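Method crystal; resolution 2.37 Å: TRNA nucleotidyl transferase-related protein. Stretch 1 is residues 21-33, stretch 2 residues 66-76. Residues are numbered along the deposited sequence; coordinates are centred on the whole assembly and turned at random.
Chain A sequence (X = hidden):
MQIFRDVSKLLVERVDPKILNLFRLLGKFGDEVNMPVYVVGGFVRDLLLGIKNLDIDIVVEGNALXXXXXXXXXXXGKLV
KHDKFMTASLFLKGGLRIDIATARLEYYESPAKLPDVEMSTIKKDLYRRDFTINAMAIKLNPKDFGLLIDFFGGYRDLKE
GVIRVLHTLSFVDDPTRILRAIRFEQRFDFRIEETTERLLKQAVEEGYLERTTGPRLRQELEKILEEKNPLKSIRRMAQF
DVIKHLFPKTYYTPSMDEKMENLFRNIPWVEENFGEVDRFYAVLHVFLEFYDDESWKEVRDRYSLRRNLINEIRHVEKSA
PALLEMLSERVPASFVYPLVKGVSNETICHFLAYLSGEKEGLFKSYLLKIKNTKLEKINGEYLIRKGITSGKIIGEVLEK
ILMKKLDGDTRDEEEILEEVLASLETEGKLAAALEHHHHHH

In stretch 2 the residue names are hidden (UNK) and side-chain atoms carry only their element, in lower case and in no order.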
# COMPACT_ATOMS: atom_id res chain seq x y z
N ASN A 21 17.84 -19.82 -18.98
CA ASN A 21 18.43 -19.77 -20.30
C ASN A 21 18.39 -18.38 -20.91
O ASN A 21 19.27 -18.01 -21.69
CB ASN A 21 17.78 -20.79 -21.23
CG ASN A 21 18.50 -22.13 -21.20
OD1 ASN A 21 19.67 -22.22 -20.79
ND2 ASN A 21 17.81 -23.18 -21.64
N LEU A 22 17.35 -17.64 -20.53
CA LEU A 22 17.17 -16.24 -20.89
C LEU A 22 18.25 -15.35 -20.28
O LEU A 22 18.89 -14.57 -20.98
CB LEU A 22 15.80 -15.78 -20.40
CG LEU A 22 15.40 -14.35 -20.70
CD1 LEU A 22 15.52 -14.06 -22.17
CD2 LEU A 22 13.97 -14.09 -20.25
N PHE A 23 18.42 -15.45 -18.95
CA PHE A 23 19.50 -14.77 -18.25
C PHE A 23 20.81 -15.03 -19.00
O PHE A 23 21.61 -14.12 -19.20
CB PHE A 23 19.63 -15.25 -16.79
CG PHE A 23 18.54 -14.72 -15.85
CD1 PHE A 23 18.10 -13.41 -15.91
CD2 PHE A 23 17.99 -15.53 -14.87
CE1 PHE A 23 17.13 -12.92 -15.05
CE2 PHE A 23 17.00 -15.06 -14.00
CZ PHE A 23 16.58 -13.76 -14.10
N ARG A 24 21.00 -16.27 -19.43
CA ARG A 24 22.18 -16.65 -20.21
C ARG A 24 22.27 -15.87 -21.53
O ARG A 24 23.28 -15.20 -21.81
CB ARG A 24 22.26 -18.16 -20.42
CG ARG A 24 22.63 -18.93 -19.15
CD ARG A 24 22.89 -20.44 -19.39
NE ARG A 24 23.70 -21.01 -18.31
CZ ARG A 24 23.23 -21.85 -17.39
NH1 ARG A 24 21.96 -22.24 -17.46
NH2 ARG A 24 24.02 -22.32 -16.43
N LEU A 25 21.21 -15.88 -22.30
CA LEU A 25 21.16 -15.14 -23.53
C LEU A 25 21.48 -13.71 -23.34
O LEU A 25 22.20 -13.16 -24.10
CB LEU A 25 19.77 -15.19 -24.09
CG LEU A 25 19.36 -16.42 -24.83
CD1 LEU A 25 18.55 -15.96 -26.00
CD2 LEU A 25 20.59 -17.12 -25.27
N LEU A 26 20.91 -13.10 -22.32
CA LEU A 26 21.12 -11.70 -22.04
C LEU A 26 22.60 -11.45 -21.76
O LEU A 26 23.17 -10.45 -22.24
CB LEU A 26 20.25 -11.23 -20.87
CG LEU A 26 18.73 -11.22 -21.11
CD1 LEU A 26 17.97 -11.07 -19.81
CD2 LEU A 26 18.32 -10.13 -22.08
N GLY A 27 23.21 -12.35 -21.01
CA GLY A 27 24.63 -12.24 -20.70
C GLY A 27 25.39 -12.23 -22.01
O GLY A 27 26.24 -11.37 -22.25
N LYS A 28 25.04 -13.18 -22.85
CA LYS A 28 25.64 -13.36 -24.14
C LYS A 28 25.50 -12.15 -25.03
O LYS A 28 26.47 -11.78 -25.64
CB LYS A 28 25.08 -14.60 -24.81
CG LYS A 28 26.10 -15.56 -25.37
CD LYS A 28 26.68 -15.10 -26.68
CE LYS A 28 28.23 -15.11 -26.66
NZ LYS A 28 28.90 -14.87 -27.97
N PHE A 29 24.32 -11.53 -25.07
CA PHE A 29 24.14 -10.26 -25.79
C PHE A 29 25.05 -9.20 -25.21
O PHE A 29 25.53 -8.33 -25.93
CB PHE A 29 22.70 -9.74 -25.70
CG PHE A 29 21.67 -10.67 -26.26
CD1 PHE A 29 20.34 -10.54 -25.91
CD2 PHE A 29 22.04 -11.70 -27.13
CE1 PHE A 29 19.39 -11.40 -26.42
CE2 PHE A 29 21.09 -12.56 -27.64
CZ PHE A 29 19.76 -12.42 -27.28
N GLY A 30 25.27 -9.25 -23.89
CA GLY A 30 26.11 -8.27 -23.22
C GLY A 30 27.49 -8.27 -23.86
O GLY A 30 27.97 -7.23 -24.29
N ASP A 31 28.10 -9.45 -23.93
CA ASP A 31 29.41 -9.61 -24.53
C ASP A 31 29.44 -9.16 -25.99
O ASP A 31 30.42 -8.57 -26.45
CB ASP A 31 29.84 -11.07 -24.47
CG ASP A 31 30.32 -11.48 -23.10
OD1 ASP A 31 30.25 -10.62 -22.19
OD2 ASP A 31 30.75 -12.65 -22.94
N GLU A 32 28.38 -9.46 -26.72
CA GLU A 32 28.35 -9.22 -28.15
C GLU A 32 28.22 -7.74 -28.46
O GLU A 32 28.45 -7.32 -29.60
CB GLU A 32 27.23 -10.01 -28.82
CG GLU A 32 27.57 -11.49 -28.99
CD GLU A 32 26.35 -12.32 -29.33
OE1 GLU A 32 26.51 -13.54 -29.55
OE2 GLU A 32 25.22 -11.77 -29.37
N VAL A 33 27.85 -6.95 -27.46
CA VAL A 33 27.79 -5.51 -27.59
C VAL A 33 28.65 -4.84 -26.52
O VAL A 33 28.53 -3.65 -26.26
CB VAL A 33 26.35 -5.00 -27.48
CG1 VAL A 33 25.54 -5.51 -28.66
CG2 VAL A 33 25.71 -5.45 -26.16
N UNK A 66 20.51 0.71 -26.77
CA UNK A 66 21.29 -0.15 -27.60
C UNK A 66 21.01 -1.58 -27.29
O UNK A 66 20.83 -2.38 -28.16
c UNK A 66 24.86 1.10 -27.80
o UNK A 66 25.29 0.11 -28.41
o UNK A 66 25.58 1.94 -27.28
c UNK A 66 23.39 1.25 -27.71
c UNK A 66 22.76 -0.00 -27.32
N UNK A 67 21.06 -1.92 -26.01
CA UNK A 67 20.98 -3.30 -25.55
C UNK A 67 19.58 -3.86 -25.78
O UNK A 67 19.42 -4.94 -26.31
c UNK A 67 22.60 -5.45 -23.52
c UNK A 67 21.34 -3.37 -24.06
c UNK A 67 20.26 -5.39 -23.10
c UNK A 67 20.30 -6.72 -22.62
c UNK A 67 21.51 -7.39 -22.60
c UNK A 67 22.66 -6.75 -23.05
c UNK A 67 21.40 -4.76 -23.54
N UNK A 68 18.57 -3.12 -25.35
CA UNK A 68 17.20 -3.54 -25.59
C UNK A 68 16.97 -3.78 -27.09
O UNK A 68 16.38 -4.78 -27.47
c UNK A 68 16.22 -2.53 -25.02
N UNK A 69 17.43 -2.87 -27.92
CA UNK A 69 17.29 -3.00 -29.35
C UNK A 69 17.94 -4.27 -29.87
O UNK A 69 17.37 -5.02 -30.62
c UNK A 69 16.90 -0.65 -30.30
c UNK A 69 17.55 0.72 -30.36
o UNK A 69 18.77 0.83 -30.20
c UNK A 69 17.88 -1.78 -30.05
o UNK A 69 16.85 1.71 -30.59
N UNK A 70 19.17 -4.48 -29.45
CA UNK A 70 19.92 -5.67 -29.80
C UNK A 70 19.22 -6.93 -29.34
O UNK A 70 19.06 -7.88 -30.11
c UNK A 70 22.53 -7.77 -28.78
c UNK A 70 21.31 -5.62 -29.17
c UNK A 70 22.66 -6.77 -30.93
c UNK A 70 23.47 -7.80 -31.38
o UNK A 70 24.60 -9.85 -30.95
c UNK A 70 23.80 -8.82 -30.51
c UNK A 70 22.19 -6.74 -29.63
c UNK A 70 23.34 -8.82 -29.21
N UNK A 71 18.82 -6.93 -28.06
CA UNK A 71 18.04 -8.02 -27.48
C UNK A 71 16.78 -8.28 -28.30
O UNK A 71 16.40 -9.43 -28.52
c UNK A 71 17.67 -7.69 -26.03
N UNK A 72 16.12 -7.21 -28.73
CA UNK A 72 14.84 -7.34 -29.38
C UNK A 72 14.88 -8.20 -30.60
O UNK A 72 13.95 -8.89 -30.87
c UNK A 72 12.75 -6.07 -30.00
n UNK A 72 10.17 -4.28 -31.64
c UNK A 72 10.89 -5.57 -31.51
c UNK A 72 12.37 -5.43 -31.29
c UNK A 72 14.24 -6.00 -29.74
N UNK A 73 15.96 -8.15 -31.36
CA UNK A 73 16.00 -8.91 -32.58
C UNK A 73 16.32 -10.35 -32.44
O UNK A 73 16.51 -11.04 -33.42
c UNK A 73 21.22 -6.55 -34.56
c UNK A 73 16.94 -8.30 -33.58
n UNK A 73 21.85 -7.65 -34.93
c UNK A 73 18.23 -7.86 -33.10
n UNK A 73 19.94 -6.60 -34.24
n UNK A 73 21.87 -5.41 -34.53
c UNK A 73 19.15 -7.81 -34.24
N UNK A 74 16.36 -10.83 -31.22
CA UNK A 74 16.61 -12.25 -31.00
C UNK A 74 15.56 -12.74 -30.04
O UNK A 74 15.34 -13.95 -29.90
c UNK A 74 19.09 -11.87 -31.34
c UNK A 74 19.68 -12.61 -32.34
c UNK A 74 20.64 -12.05 -33.16
c UNK A 74 18.03 -12.47 -30.47
c UNK A 74 20.44 -9.99 -31.99
c UNK A 74 21.02 -10.73 -32.98
c UNK A 74 19.47 -10.55 -31.17
N UNK A 75 14.90 -11.78 -29.40
CA UNK A 75 13.79 -12.05 -28.50
C UNK A 75 12.58 -11.27 -28.97
O UNK A 75 12.36 -10.14 -28.52
c UNK A 75 15.32 -13.72 -26.50
c UNK A 75 15.40 -12.21 -26.48
c UNK A 75 14.13 -11.61 -27.08
c UNK A 75 15.55 -11.70 -25.06
N UNK A 76 11.79 -11.86 -29.87
CA UNK A 76 10.64 -11.18 -30.47
C UNK A 76 9.66 -10.68 -29.41
O UNK A 76 9.02 -11.48 -28.72
c UNK A 76 11.12 -13.23 -31.62
c UNK A 76 9.99 -12.26 -31.33
c UNK A 76 11.95 -13.23 -30.39

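Position 66 has three side-chain carbons in a row, the third carrying two oxygens; its side chain makes no contact with stretch 1. The terminal carboxylate identifies E66. At position 67 one carbon leads to a six-carbon ring without a heteroatom, packed by its edge against the backbone of the first helix near L26 and G30. This is F67: its CZ lies 3.5 Å from L26 O and its CE1 3.7 Å from G30 N.

Position 68 carries a single carbon, out of reach of stretch 1, and is A68. Position 69 repeats the three carbons and two terminal oxygens, likewise out of reach, and is E69. At position 70 the six-carbon ring bears one oxygen, which lies close to the carboxylate of E32; the ring also meets F29 and V33. A phenol fits, giving Y70, whose OH donates a 2.6 Å hydrogen bond to E32 OE2. V33 CG1 sits over its ring, 3.7 Å from Y70 CG, in a CH-pi contact, while the edge of Y70 is directed toward the face of F29 with the planes nearly perpendicular.

Position 71 has one carbon, CB, 3.9 Å from F29 CD1, and is A71; the F29 ring also meets the backbone, with F29 CD1 3.8 Å from A71 CA. Four carbons in a row ending in nitrogen at position 72 define K72, whose CA-to-CB bond points away from stretch 1. Position 73 shows three carbons, a nitrogen, then a carbon with two further nitrogens: the guanidinium of R73, the first residue to leave helical geometry.

Position 74 again has one carbon and a plain six-carbon ring; its CB lies 3.6 Å from F29 CZ. It is F74, with its ring oblique to that of F29. Position 75 has four carbons forked at the second, reaching L22, L25, L26 and F29. This is L75, with CD1 3.7 Å from L22 CD1 and CD2 4.0 Å from L25 CD1. At position 76 three carbons close onto the backbone nitrogen, defining P76, beyond reach of stretch 1.

The contact is mainly apolar. The helix axes cross at 119°, with F29 inserted among F67, Y70, A71, F74 and L75. Beyond the second helix, L75 extends the packing to L22. The single cross-stretch hydrogen bond, Y70 to E32, uses the phenol hydroxyl as a donor; K28 NZ forms a salt bridge with E32 OE1 at 3.2 Å, engaging the other carboxylate oxygen.

Stretch 2, residues 66-76: EFAEYAKRFLP
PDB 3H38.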